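Local coordinates for putative fimbrium tip subunit Fim1F (PDB 3R4R), which probably forms part of the tip of fimbriae, the cell-surface filaments that mediate adhesion and biofilm formation, at residues 62-67 against 81-86; 112-117 against 128-133; 172-177 against 267-272; 196-201 against 214-219. All coordinates share one frame; numbering follows the deposited sequence.

Contact 1: 62-67 against 81-86; sequences KNFYSK and YELQLE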
loop_
_atom_site.group_PDB
_atom_site.type_symbol
_atom_site.label_atom_id
_atom_site.label_comp_id
_atom_site.label_asym_id
_atom_site.label_seq_id
_atom_site.Cartn_x
_atom_site.Cartn_y
_atom_site.Cartn_z
ATOM N N LYS A 62 -2.793 -9.879 -16.980
ATOM C CA LYS A 62 -4.185 -9.512 -17.223
ATOM C C LYS A 62 -4.532 -8.380 -16.301
ATOM O O LYS A 62 -4.036 -8.312 -15.166
ATOM C CB LYS A 62 -5.126 -10.727 -17.042
ATOM C CG LYS A 62 -6.608 -10.456 -17.215
ATOM C CD LYS A 62 -7.396 -11.751 -17.384
ATOM C CE LYS A 62 -8.905 -11.590 -17.336
ATOM N NZ LYS A 62 -9.443 -10.627 -18.331
ATOM N N ASN A 63 -5.347 -7.454 -16.819
ATOM C CA ASN A 63 -5.855 -6.304 -16.093
ATOM C C ASN A 63 -7.315 -6.525 -15.832
ATOM O O ASN A 63 -8.091 -6.682 -16.789
ATOM C CB ASN A 63 -5.593 -5.004 -16.867
ATOM C CG ASN A 63 -4.118 -4.708 -17.009
ATOM O OD1 ASN A 63 -3.317 -4.802 -16.060
ATOM N ND2 ASN A 63 -3.735 -4.295 -18.190
ATOM N N PHE A 64 -7.667 -6.641 -14.530
ATOM C CA PHE A 64 -9.040 -6.825 -14.018
ATOM C C PHE A 64 -9.628 -5.536 -13.535
ATOM O O PHE A 64 -8.901 -4.694 -13.016
ATOM C CB PHE A 64 -9.084 -7.828 -12.860
ATOM C CG PHE A 64 -8.615 -9.217 -13.197
ATOM C CD1 PHE A 64 -7.266 -9.557 -13.098
ATOM C CD2 PHE A 64 -9.528 -10.210 -13.527
ATOM C CE1 PHE A 64 -6.841 -10.854 -13.366
ATOM C CE2 PHE A 64 -9.103 -11.510 -13.776
ATOM C CZ PHE A 64 -7.763 -11.827 -13.693
ATOM N N TYR A 65 -10.953 -5.391 -13.669
ATOM C CA TYR A 65 -11.688 -4.204 -13.237
ATOM C C TYR A 65 -12.848 -4.650 -12.319
ATOM O O TYR A 65 -13.007 -5.844 -12.084
ATOM C CB TYR A 65 -12.147 -3.386 -14.453
ATOM C CG TYR A 65 -10.955 -2.821 -15.199
ATOM C CD1 TYR A 65 -10.349 -1.634 -14.792
ATOM C CD2 TYR A 65 -10.368 -3.520 -16.252
ATOM C CE1 TYR A 65 -9.223 -1.125 -15.458
ATOM C CE2 TYR A 65 -9.247 -3.021 -16.923
ATOM C CZ TYR A 65 -8.672 -1.827 -16.515
ATOM O OH TYR A 65 -7.564 -1.325 -17.159
ATOM N N SER A 66 -13.589 -3.694 -11.735
ATOM C CA SER A 66 -14.624 -3.949 -10.711
ATOM C C SER A 66 -15.634 -5.051 -11.123
ATOM O O SER A 66 -16.024 -5.821 -10.249
ATOM C CB SER A 66 -15.400 -2.682 -10.363
ATOM O OG SER A 66 -16.003 -2.077 -11.494
ATOM N N LYS A 67 -16.028 -5.161 -12.404
ATOM C CA LYS A 67 -16.979 -6.206 -12.820
ATOM C C LYS A 67 -16.343 -7.621 -12.768
ATOM O O LYS A 67 -17.067 -8.600 -12.592
ATOM C CB LYS A 67 -17.501 -5.929 -14.237
ATOM N N TYR A 81 -10.792 -11.184 -2.322
ATOM C CA TYR A 81 -11.372 -11.318 -3.650
ATOM C C TYR A 81 -10.880 -12.575 -4.325
ATOM O O TYR A 81 -9.753 -12.998 -4.085
ATOM C CB TYR A 81 -11.030 -10.099 -4.524
ATOM C CG TYR A 81 -11.581 -8.785 -4.020
ATOM C CD1 TYR A 81 -10.882 -8.030 -3.082
ATOM C CD2 TYR A 81 -12.727 -8.236 -4.570
ATOM C CE1 TYR A 81 -11.378 -6.815 -2.618
ATOM C CE2 TYR A 81 -13.209 -7.002 -4.149
ATOM C CZ TYR A 81 -12.536 -6.296 -3.166
ATOM O OH TYR A 81 -13.039 -5.097 -2.717
ATOM N N GLU A 82 -11.723 -13.166 -5.173
ATOM C CA GLU A 82 -11.401 -14.340 -5.981
ATOM C C GLU A 82 -11.316 -13.942 -7.441
ATOM O O GLU A 82 -12.174 -13.194 -7.912
ATOM C CB GLU A 82 -12.427 -15.464 -5.788
ATOM C CG GLU A 82 -12.463 -16.119 -4.420
ATOM C CD GLU A 82 -13.290 -17.393 -4.378
ATOM O OE1 GLU A 82 -13.450 -18.047 -5.436
ATOM O OE2 GLU A 82 -13.684 -17.795 -3.261
ATOM N N LEU A 83 -10.282 -14.423 -8.150
ATOM C CA LEU A 83 -10.057 -14.165 -9.571
ATOM C C LEU A 83 -9.667 -15.402 -10.320
ATOM O O LEU A 83 -9.042 -16.300 -9.761
ATOM C CB LEU A 83 -8.945 -13.120 -9.786
ATOM C CG LEU A 83 -9.190 -11.692 -9.356
ATOM C CD1 LEU A 83 -7.960 -10.869 -9.599
ATOM C CD2 LEU A 83 -10.333 -11.091 -10.130
ATOM N N GLN A 84 -9.995 -15.417 -11.613
ATOM C CA GLN A 84 -9.624 -16.458 -12.552
ATOM C C GLN A 84 -8.660 -15.918 -13.594
ATOM O O GLN A 84 -8.914 -14.872 -14.188
ATOM C CB GLN A 84 -10.867 -17.046 -13.232
ATOM C CG GLN A 84 -11.532 -18.188 -12.472
ATOM C CD GLN A 84 -10.892 -19.531 -12.768
ATOM O OE1 GLN A 84 -10.278 -20.161 -11.900
ATOM N NE2 GLN A 84 -11.042 -20.007 -14.005
ATOM N N LEU A 85 -7.518 -16.591 -13.739
ATOM C CA LEU A 85 -6.515 -16.391 -14.788
ATOM C C LEU A 85 -6.755 -17.413 -15.861
ATOM O O LEU A 85 -6.379 -18.558 -15.652
ATOM C CB LEU A 85 -5.048 -16.485 -14.271
ATOM C CG LEU A 85 -4.420 -15.389 -13.445
ATOM C CD1 LEU A 85 -5.220 -15.076 -12.240
ATOM C CD2 LEU A 85 -3.092 -15.823 -12.972
ATOM N N GLU A 86 -7.459 -17.054 -16.951
ATOM C CA GLU A 86 -7.696 -17.964 -18.076
ATOM C C GLU A 86 -6.564 -17.884 -19.086
ATOM O O GLU A 86 -6.029 -16.805 -19.340
ATOM C CB GLU A 86 -9.028 -17.694 -18.808
ATOM C CG GLU A 86 -10.313 -17.725 -17.987
ATOM C CD GLU A 86 -10.721 -16.453 -17.273
ATOM O OE1 GLU A 86 -9.892 -15.519 -17.167
ATOM O OE2 GLU A 86 -11.899 -16.375 -16.859
#
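Phe64 and Leu83 meet tip to tip between two strands that are not hydrogen-bonded neighbours: the axes of 62-65 and 81-86 come no closer than 9.4 Å and run 148° apart, roughly antiparallel. Apolar packing on the phenylalanine ring carries most of the contact. Leu83 CD1 stands over the middle of one ring face as a CH-pi contact, 3.9 Å from the centroid. Its sister methyl CD2 lies over the same face near the rim, 3.6 Å from Phe64 CD2, and both methyls of the leucine thus rest on one face of the ring. The opposite face is covered from within its own strand by Lys62 CG, displaced toward the rim. Leu85 CD1 adds a looser apolar touch on Phe64 CZ at 4.4 Å.

One polar atom also meets the ring. The backbone carbonyl Gln84 O lies in the ring plane, 3.3 Å from Phe64 CZ, where the slightly positive hydrogens of the edge would suit it.

Charge plays a lesser part at the margin. Lys62 CE is 4.1 Å from Glu86 OE1, but Lys62 NZ stays 5.0 Å from the same oxygen, too far for a salt bridge, though the opposite charges probably attract.

Each strand bonds to a different partner: 58-65 pairs with 46-52, and 78-90 with 12-21. Leu83 and Leu85 also pack on side chains of both partners, among them Leu20, Cys47, Met16 and Val51, while Leu69 of helix 66-69 closes over Leu83. Such facing strands are consistent with two layers of a beta sandwich packed through their inner side chains.

Contact 2: 112-117 against 128-133; sequences SPFDNL and TAKTIA. With EDO (1,2-ethanediol), chain H.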
loop_
_atom_site.group_PDB
_atom_site.type_symbol
_atom_site.label_atom_id
_atom_site.label_comp_id
_atom_site.label_asym_id
_atom_site.label_seq_id
_atom_site.Cartn_x
_atom_site.Cartn_y
_atom_site.Cartn_z
ATOM N N SER A 112 -2.925 -1.017 -17.987
ATOM C CA SER A 112 -2.159 -0.632 -16.800
ATOM C C SER A 112 -0.826 0.002 -17.207
ATOM O O SER A 112 -0.324 -0.267 -18.305
ATOM C CB SER A 112 -1.910 -1.821 -15.879
ATOM O OG SER A 112 -0.762 -2.566 -16.254
ATOM N N PRO A 113 -0.183 0.786 -16.308
ATOM C CA PRO A 113 1.161 1.312 -16.634
ATOM C C PRO A 113 2.278 0.216 -16.648
ATOM O O PRO A 113 3.424 0.537 -16.939
ATOM C CB PRO A 113 1.416 2.322 -15.495
ATOM C CG PRO A 113 0.555 1.919 -14.405
ATOM C CD PRO A 113 -0.636 1.247 -14.981
ATOM N N PHE A 114 1.944 -1.070 -16.381
ATOM C CA PHE A 114 2.909 -2.180 -16.276
ATOM C C PHE A 114 2.871 -3.122 -17.481
ATOM O O PHE A 114 3.643 -4.100 -17.530
ATOM C CB PHE A 114 2.591 -2.992 -15.005
ATOM C CG PHE A 114 2.152 -2.141 -13.829
ATOM C CD1 PHE A 114 3.066 -1.380 -13.120
ATOM C CD2 PHE A 114 0.826 -2.113 -13.428
ATOM C CE1 PHE A 114 2.653 -0.549 -12.081
ATOM C CE2 PHE A 114 0.413 -1.288 -12.376
ATOM C CZ PHE A 114 1.337 -0.513 -11.713
ATOM N N ASP A 115 1.978 -2.837 -18.450
ATOM C CA ASP A 115 1.740 -3.671 -19.625
ATOM C C ASP A 115 2.979 -3.880 -20.514
ATOM O O ASP A 115 3.069 -4.937 -21.146
ATOM C CB ASP A 115 0.642 -3.063 -20.501
ATOM C CG ASP A 115 -0.736 -3.122 -19.902
ATOM O OD1 ASP A 115 -0.869 -3.621 -18.774
ATOM O OD2 ASP A 115 -1.686 -2.724 -20.580
ATOM N N ASN A 116 3.903 -2.928 -20.561
ATOM C CA ASN A 116 5.095 -3.038 -21.397
ATOM C C ASN A 116 6.294 -3.609 -20.616
ATOM O O ASN A 116 7.391 -3.669 -21.173
ATOM C CB ASN A 116 5.468 -1.662 -21.993
ATOM C CG ASN A 116 5.624 -0.565 -20.960
ATOM O OD1 ASN A 116 4.977 -0.554 -19.889
ATOM N ND2 ASN A 116 6.430 0.433 -21.304
ATOM N N LEU A 117 6.104 -4.019 -19.346
ATOM C CA LEU A 117 7.182 -4.575 -18.502
ATOM C C LEU A 117 7.285 -6.083 -18.793
ATOM O O LEU A 117 6.391 -6.853 -18.465
ATOM C CB LEU A 117 6.929 -4.270 -17.012
ATOM C CG LEU A 117 6.716 -2.795 -16.640
ATOM C CD1 LEU A 117 6.436 -2.657 -15.162
ATOM C CD2 LEU A 117 7.921 -1.924 -17.034
ATOM N N THR A 128 10.835 -4.165 -11.163
ATOM C CA THR A 128 11.688 -3.700 -10.058
ATOM C C THR A 128 12.156 -2.248 -10.304
ATOM O O THR A 128 12.366 -1.514 -9.336
ATOM C CB THR A 128 12.882 -4.621 -9.838
ATOM O OG1 THR A 128 13.533 -4.833 -11.094
ATOM C CG2 THR A 128 12.477 -5.957 -9.213
ATOM N N ALA A 129 12.303 -1.841 -11.575
ATOM C CA ALA A 129 12.715 -0.484 -11.934
ATOM C C ALA A 129 11.513 0.488 -11.956
ATOM O O ALA A 129 11.715 1.706 -11.829
ATOM C CB ALA A 129 13.399 -0.489 -13.295
ATOM N N LYS A 130 10.273 -0.045 -12.103
ATOM C CA LYS A 130 9.040 0.739 -12.221
ATOM C C LYS A 130 8.753 1.569 -10.957
ATOM O O LYS A 130 8.831 1.082 -9.820
ATOM C CB LYS A 130 7.814 -0.165 -12.517
ATOM C CG LYS A 130 6.488 0.580 -12.787
ATOM C CD LYS A 130 6.538 1.488 -14.033
ATOM C CE LYS A 130 5.277 2.282 -14.247
ATOM N NZ LYS A 130 5.380 3.074 -15.493
ATOM N N THR A 131 8.399 2.835 -11.211
ATOM C CA THR A 131 7.985 3.853 -10.266
ATOM C C THR A 131 6.644 4.397 -10.722
ATOM O O THR A 131 6.515 4.811 -11.887
ATOM C CB THR A 131 9.049 4.969 -10.117
ATOM O OG1 THR A 131 10.247 4.421 -9.574
ATOM C CG2 THR A 131 8.581 6.127 -9.225
ATOM N N ILE A 132 5.653 4.376 -9.803
ATOM C CA ILE A 132 4.341 4.960 -10.024
ATOM C C ILE A 132 4.337 6.291 -9.269
ATOM O O ILE A 132 4.912 6.364 -8.182
ATOM C CB ILE A 132 3.141 4.022 -9.652
ATOM C CG1 ILE A 132 3.118 3.638 -8.137
ATOM C CG2 ILE A 132 3.097 2.800 -10.597
ATOM C CD1 ILE A 132 2.011 2.755 -7.685
ATOM N N ALA A 133 3.748 7.349 -9.873
ATOM C CA ALA A 133 3.724 8.711 -9.314
ATOM C C ALA A 133 2.297 9.175 -8.966
ATOM O O ALA A 133 2.058 10.384 -8.842
ATOM C CB ALA A 133 4.350 9.686 -10.301
HETATM C C1 EDO H . 2.345 5.576 -13.879
HETATM O O1 EDO H . 3.740 5.695 -14.225
HETATM C C2 EDO H . 1.980 6.351 -12.615
HETATM O O2 EDO H . 2.135 7.776 -12.772
#
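Lys130 lays the carbon part of its side chain across Phe114 and Leu117, meeting each at about a right angle. Its CG, set anti to the backbone N (chi1 -175°), lies in the plane of the Phe114 ring at its edge, 4.0 Å from CD1. Lys130 CB rests against Leu117 CD1 at 3.9 Å. Farther round the ring, Ile132 CG2 meets Phe114 CE1 at 3.7 Å in an oblique contact, and one ring face carries Pro113 CG. The lysine end continues past Pro113, whose carbonyl O is 3.5 Å from Lys130 NZ, and gives a weak hydrogen bond to O1 of a bound 1,2-ethanediol, probably from the crystallisation liquor.

The loop that presents Phe114 is shaped by its own polar groups. Ser112 OG accepts from Phe114 N at 3.1 Å, an ST turn, and donates to Asp115 OD1 at 2.7 Å, from above the carboxylate plane. Asn63 holds that same OD1 as well, linking the loop to strand 58-65.

Between the two segments the chemistry is thus chiefly apolar: the lysine packs its methylenes on Phe114 and Leu117, while its ammonium lies beyond them, near Pro113 O and the diol, which probably keeps the charge away from the apolar cluster.

Contact 3: 172-177 against 267-272; sequences IEYTGV and YRIKGL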
loop_
_atom_site.group_PDB
_atom_site.type_symbol
_atom_site.label_atom_id
_atom_site.label_comp_id
_atom_site.label_asym_id
_atom_site.label_seq_id
_atom_site.Cartn_x
_atom_site.Cartn_y
_atom_site.Cartn_z
ATOM N N ILE A 172 -1.954 7.711 8.343
ATOM C CA ILE A 172 -1.602 8.614 9.466
ATOM C C ILE A 172 -2.850 9.371 9.940
ATOM O O ILE A 172 -3.491 10.058 9.142
ATOM C CB ILE A 172 -0.458 9.625 9.089
ATOM C CG1 ILE A 172 0.775 8.935 8.443
ATOM C CG2 ILE A 172 -0.055 10.497 10.303
ATOM C CD1 ILE A 172 1.821 9.961 7.902
ATOM N N GLU A 173 -3.189 9.242 11.239
ATOM C CA GLU A 173 -4.307 9.958 11.848
ATOM C C GLU A 173 -3.803 10.962 12.910
ATOM O O GLU A 173 -3.209 10.548 13.897
ATOM C CB GLU A 173 -5.315 8.973 12.479
ATOM C CG GLU A 173 -6.540 9.675 13.079
ATOM C CD GLU A 173 -7.577 8.847 13.820
ATOM O OE1 GLU A 173 -7.298 7.667 14.138
ATOM O OE2 GLU A 173 -8.658 9.400 14.128
ATOM N N TYR A 174 -4.018 12.265 12.706
ATOM C CA TYR A 174 -3.711 13.274 13.732
ATOM C C TYR A 174 -4.912 13.326 14.670
ATOM O O TYR A 174 -6.023 13.588 14.208
ATOM C CB TYR A 174 -3.359 14.649 13.127
ATOM C CG TYR A 174 -3.395 15.793 14.124
ATOM C CD1 TYR A 174 -2.375 15.966 15.054
ATOM C CD2 TYR A 174 -4.417 16.734 14.096
ATOM C CE1 TYR A 174 -2.388 17.032 15.954
ATOM C CE2 TYR A 174 -4.445 17.801 14.994
ATOM C CZ TYR A 174 -3.425 17.950 15.919
ATOM O OH TYR A 174 -3.457 18.994 16.812
ATOM N N THR A 175 -4.712 13.008 15.963
ATOM C CA THR A 175 -5.821 12.893 16.915
ATOM C C THR A 175 -5.909 14.100 17.889
ATOM O O THR A 175 -6.751 14.072 18.786
ATOM C CB THR A 175 -5.700 11.591 17.723
ATOM O OG1 THR A 175 -4.434 11.541 18.399
ATOM C CG2 THR A 175 -5.883 10.356 16.852
ATOM N N GLY A 176 -5.143 15.169 17.651
ATOM C CA GLY A 176 -5.228 16.383 18.453
ATOM C C GLY A 176 -4.141 16.574 19.476
ATOM O O GLY A 176 -3.133 15.860 19.466
ATOM N N VAL A 177 -4.361 17.577 20.367
ATOM C CA VAL A 177 -3.514 17.985 21.484
ATOM C C VAL A 177 -4.353 17.802 22.768
ATOM O O VAL A 177 -5.528 18.203 22.819
ATOM C CB VAL A 177 -2.944 19.428 21.311
ATOM C CG1 VAL A 177 -2.198 19.901 22.561
ATOM C CG2 VAL A 177 -2.035 19.509 20.089
ATOM N N TYR A 267 -0.781 4.778 11.864
ATOM C CA TYR A 267 -0.184 5.628 12.881
ATOM C C TYR A 267 -1.150 6.669 13.404
ATOM O O TYR A 267 -2.037 7.113 12.672
ATOM C CB TYR A 267 1.041 6.344 12.299
ATOM C CG TYR A 267 2.110 5.405 11.774
ATOM C CD1 TYR A 267 3.030 4.813 12.637
ATOM C CD2 TYR A 267 2.220 5.127 10.410
ATOM C CE1 TYR A 267 4.005 3.937 12.164
ATOM C CE2 TYR A 267 3.195 4.250 9.925
ATOM C CZ TYR A 267 4.091 3.663 10.808
ATOM O OH TYR A 267 5.062 2.798 10.365
ATOM N N ARG A 268 -0.966 7.066 14.670
ATOM C CA ARG A 268 -1.706 8.148 15.309
ATOM C C ARG A 268 -0.721 9.160 15.920
ATOM O O ARG A 268 0.180 8.771 16.664
ATOM C CB ARG A 268 -2.712 7.663 16.380
ATOM C CG ARG A 268 -3.832 6.739 15.890
ATOM C CD ARG A 268 -4.898 6.630 16.955
ATOM N NE ARG A 268 -5.873 5.565 16.715
ATOM C CZ ARG A 268 -6.015 4.487 17.483
ATOM N NH1 ARG A 268 -5.285 4.344 18.587
ATOM N NH2 ARG A 268 -6.933 3.575 17.191
ATOM N N ILE A 269 -0.903 10.456 15.593
ATOM C CA ILE A 269 -0.098 11.562 16.120
ATOM C C ILE A 269 -0.956 12.299 17.132
ATOM O O ILE A 269 -1.989 12.892 16.810
ATOM C CB ILE A 269 0.488 12.518 15.042
ATOM C CG1 ILE A 269 1.368 11.749 14.038
ATOM C CG2 ILE A 269 1.271 13.659 15.699
ATOM C CD1 ILE A 269 2.085 12.614 12.972
ATOM N N LYS A 270 -0.478 12.259 18.360
ATOM C CA LYS A 270 -1.060 12.854 19.552
ATOM C C LYS A 270 -0.028 13.774 20.209
ATOM O O LYS A 270 1.152 13.439 20.248
ATOM C CB LYS A 270 -1.500 11.704 20.496
ATOM C CG LYS A 270 -2.122 12.090 21.823
ATOM C CD LYS A 270 -2.425 10.875 22.718
ATOM C CE LYS A 270 -3.482 9.940 22.174
ATOM N NZ LYS A 270 -3.717 8.810 23.106
ATOM N N GLY A 271 -0.494 14.925 20.693
ATOM C CA GLY A 271 0.326 15.909 21.381
ATOM C C GLY A 271 -0.082 16.084 22.827
ATOM O O GLY A 271 -1.269 15.962 23.160
ATOM N N LEU A 272 0.901 16.363 23.698
ATOM C CA LEU A 272 0.653 16.571 25.141
ATOM C C LEU A 272 1.126 17.969 25.550
ATOM O O LEU A 272 2.332 18.242 25.504
ATOM C CB LEU A 272 1.338 15.480 26.001
ATOM C CG LEU A 272 0.963 14.010 25.675
ATOM C CD1 LEU A 272 1.833 13.051 26.430
ATOM C CD2 LEU A 272 -0.498 13.706 25.954
#
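Two parallel strands of the transthyretin-like C-terminal domain lie edge to edge here, 172-177 beside 267-272, interrupted by a beta bulge at Thr175 and Gly176, two residues that stand opposite the single Lys270. Before it the pairing is regular: Glu173 N donates to Tyr267 O at 2.8 Å and Glu173 O accepts from Ile269 N at 2.9 Å. Ile269 O is gripped twice by Thr175, through its backbone N at 2.9 Å and its OG1 at 3.2 Å, both from the same face of the carbonyl plane. With chi1 at 57°, OG1 sits between the backbone N and the carbonyl carbon, and the hydroxyl reaches well above that plane. Gly176 has a positive phi of 102°, where a CB would press on the preceding carbonyl O; its own O accepts from Gly271 N, and pairing resumes at Val177.

Glu173 and Arg268 project side by side from one face. Glu173 OE1 lies at the guanidinium edge, in its plane, forming a long salt bridge of 3.6 Å to Arg268 NE; Tyr266 OH bonds the same OE1. Thr175 CG2 touches Arg268 CD at 3.9 Å. On the other face Ile172 CG2 meets Ile269 CD1 at 4.0 Å.

Strand 228-232 pairs with 161-179 and strand 278-284 with 266-273, so this pair lies between them. Trp280 packs on Tyr174, Val177 and Ile269, while Val245 and Leu243 of strand 240-246 cover Tyr174 and Ile269.

Contact 4: 196-201 against 214-219; sequences GLNASS and GAFSDL. With EDO (1,2-ethanediol), chain G.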
loop_
_atom_site.group_PDB
_atom_site.type_symbol
_atom_site.label_atom_id
_atom_site.label_comp_id
_atom_site.label_asym_id
_atom_site.label_seq_id
_atom_site.Cartn_x
_atom_site.Cartn_y
_atom_site.Cartn_z
ATOM N N GLY A 196 5.535 17.526 2.968
ATOM C CA GLY A 196 6.509 16.455 2.791
ATOM C C GLY A 196 5.954 15.077 2.507
ATOM O O GLY A 196 6.715 14.112 2.516
ATOM N N LEU A 197 4.633 14.961 2.276
ATOM C CA LEU A 197 3.991 13.680 1.937
ATOM C C LEU A 197 4.492 13.250 0.566
ATOM O O LEU A 197 4.768 14.117 -0.270
ATOM C CB LEU A 197 2.441 13.780 1.987
ATOM C CG LEU A 197 1.826 14.145 3.342
ATOM C CD1 LEU A 197 0.347 14.398 3.224
ATOM C CD2 LEU A 197 2.119 13.082 4.415
ATOM N N ASN A 198 4.670 11.924 0.357
ATOM C CA ASN A 198 5.246 11.352 -0.864
ATOM C C ASN A 198 4.182 10.780 -1.784
ATOM O O ASN A 198 3.347 9.985 -1.354
ATOM C CB ASN A 198 6.249 10.243 -0.496
ATOM C CG ASN A 198 7.007 9.627 -1.655
ATOM O OD1 ASN A 198 6.916 10.065 -2.805
ATOM N ND2 ASN A 198 7.809 8.610 -1.369
ATOM N N ALA A 199 4.273 11.125 -3.084
ATOM C CA ALA A 199 3.339 10.685 -4.130
ATOM C C ALA A 199 3.962 9.632 -5.076
ATOM O O ALA A 199 3.243 9.082 -5.884
ATOM C CB ALA A 199 2.879 11.884 -4.942
ATOM N N SER A 200 5.255 9.323 -4.962
ATOM C CA SER A 200 5.922 8.328 -5.829
ATOM C C SER A 200 6.376 7.066 -5.056
ATOM O O SER A 200 6.701 7.135 -3.865
ATOM C CB SER A 200 7.125 8.941 -6.518
ATOM O OG SER A 200 6.678 9.860 -7.502
ATOM N N SER A 201 6.355 5.893 -5.734
ATOM C CA SER A 201 6.757 4.644 -5.080
ATOM C C SER A 201 7.185 3.580 -6.052
ATOM O O SER A 201 6.766 3.578 -7.215
ATOM C CB SER A 201 5.612 4.072 -4.243
ATOM O OG SER A 201 5.998 2.928 -3.498
ATOM N N GLY A 214 12.672 4.126 -2.348
ATOM C CA GLY A 214 13.657 5.123 -2.757
ATOM C C GLY A 214 13.086 6.228 -3.635
ATOM O O GLY A 214 13.705 7.291 -3.769
ATOM N N ALA A 215 11.873 5.997 -4.227
ATOM C CA ALA A 215 11.168 6.966 -5.070
ATOM C C ALA A 215 10.515 8.067 -4.225
ATOM O O ALA A 215 10.013 7.792 -3.122
ATOM C CB ALA A 215 10.123 6.259 -5.898
ATOM N N PHE A 216 10.555 9.325 -4.724
ATOM C CA PHE A 216 9.945 10.458 -4.031
ATOM C C PHE A 216 9.518 11.566 -5.011
ATOM O O PHE A 216 10.266 11.924 -5.927
ATOM C CB PHE A 216 10.898 11.067 -2.959
ATOM C CG PHE A 216 10.236 12.139 -2.095
ATOM C CD1 PHE A 216 9.546 11.796 -0.935
ATOM C CD2 PHE A 216 10.272 13.486 -2.464
ATOM C CE1 PHE A 216 8.904 12.780 -0.160
ATOM C CE2 PHE A 216 9.603 14.460 -1.701
ATOM C CZ PHE A 216 8.929 14.098 -0.554
ATOM N N SER A 217 8.314 12.129 -4.755
ATOM C CA SER A 217 7.732 13.325 -5.388
ATOM C C SER A 217 6.724 13.926 -4.410
ATOM O O SER A 217 6.145 13.196 -3.612
ATOM C CB SER A 217 7.118 13.051 -6.759
ATOM O OG SER A 217 5.902 12.338 -6.700
ATOM N N ASP A 218 6.562 15.253 -4.423
ATOM C CA ASP A 218 5.671 15.964 -3.498
ATOM C C ASP A 218 4.178 15.609 -3.681
ATOM O O ASP A 218 3.638 15.691 -4.788
ATOM C CB ASP A 218 5.828 17.491 -3.671
ATOM C CG ASP A 218 7.152 18.073 -3.201
ATOM O OD1 ASP A 218 7.545 17.801 -2.032
ATOM O OD2 ASP A 218 7.730 18.912 -3.941
ATOM N N LEU A 219 3.508 15.294 -2.541
ATOM C CA LEU A 219 2.076 15.007 -2.439
ATOM C C LEU A 219 1.424 16.116 -1.658
ATOM O O LEU A 219 1.696 16.285 -0.470
ATOM C CB LEU A 219 1.801 13.634 -1.801
ATOM C CG LEU A 219 0.330 13.176 -1.655
ATOM C CD1 LEU A 219 -0.361 13.036 -3.012
ATOM C CD2 LEU A 219 0.274 11.861 -0.928
HETATM C C1 EDO G . 10.775 16.629 1.298
HETATM O O1 EDO G . 9.597 17.039 0.604
HETATM C C2 EDO G . 10.389 16.152 2.689
HETATM O O2 EDO G . 9.488 15.033 2.607
HETATM O O HOH W 1 2.604 17.259 1.927
HETATM O O HOH W 2 5.521 16.800 -0.343
#
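The directions of 196-201 and 215-219 differ by 132°, roughly antiparallel, and the segments are joined by backbone bonds from Ala199 N to Ser217 O at 2.8 Å and from Leu219 N to Leu197 O at 2.9 Å. Between these bonds, Asn198 and Asp218 form a non-hydrogen-bonded pair.

Asn198 is the main polar link among the side chains. Its CG is anti to the backbone N (chi1 -176°), which carries the amide toward 215-217. OD1 accepts two backbone N-H groups from opposite faces of its plane: Ser217 N across the contact at 3.2 Å, and Ser200 N from its own segment at 2.8 Å. The second bond makes an Asx turn, within a part of strand 191-202 where regular pairing lapses at Ala199 and Ser200. ND2 donates to Ala215 O at 2.9 Å and is also bonded to Glu233 O, so this buried amide has both ends satisfied. Its plane is tilted 36° to the ring of Phe216, whose CD1 comes to 3.4 Å from Asn198 CG. Gly196 O lies in the ring plane at the edge of Phe216, and Lys239 adds a cation-pi contact.

At the end of the turn, Ser200 OG and Ser217 OG share a hydrogen bond of 2.7 Å. The apolar side is made by Leu219 CB, which packs against both Leu197 CB and Ala199 CB. Two waters stitch the far end: one bridges Leu197 N and Leu219 O, the other Leu197 O and Asp218 OD1. Ser201 is hydrogen-bonded through its backbone to Ile132 of the antiparallel neighbour 131-132.

Contacts 1 and 3 involve strands of the extensive sheet system but differ in kind: contact 1 packs strands that are not paired with each other through side chains, whereas contact 3 joins neighbours through their backbones. They lie on opposite sides of the chain's centre, about 38 Å apart between centres. Contacts 2 and 4 both reach one smaller antiparallel sheet, contact 2 through 131-132 alone, and touch where Thr131 CG2 packs on Ala215 CB. Contact 2 is buried and mostly apolar; contacts 1, 3 and 4 are partly buried, and contact 4 depends on polar groups and waters. Asn63 and Asp115 tie contact 1 to contact 2. In sequence, contact 4 is nested inside the long loop closed by contact 3.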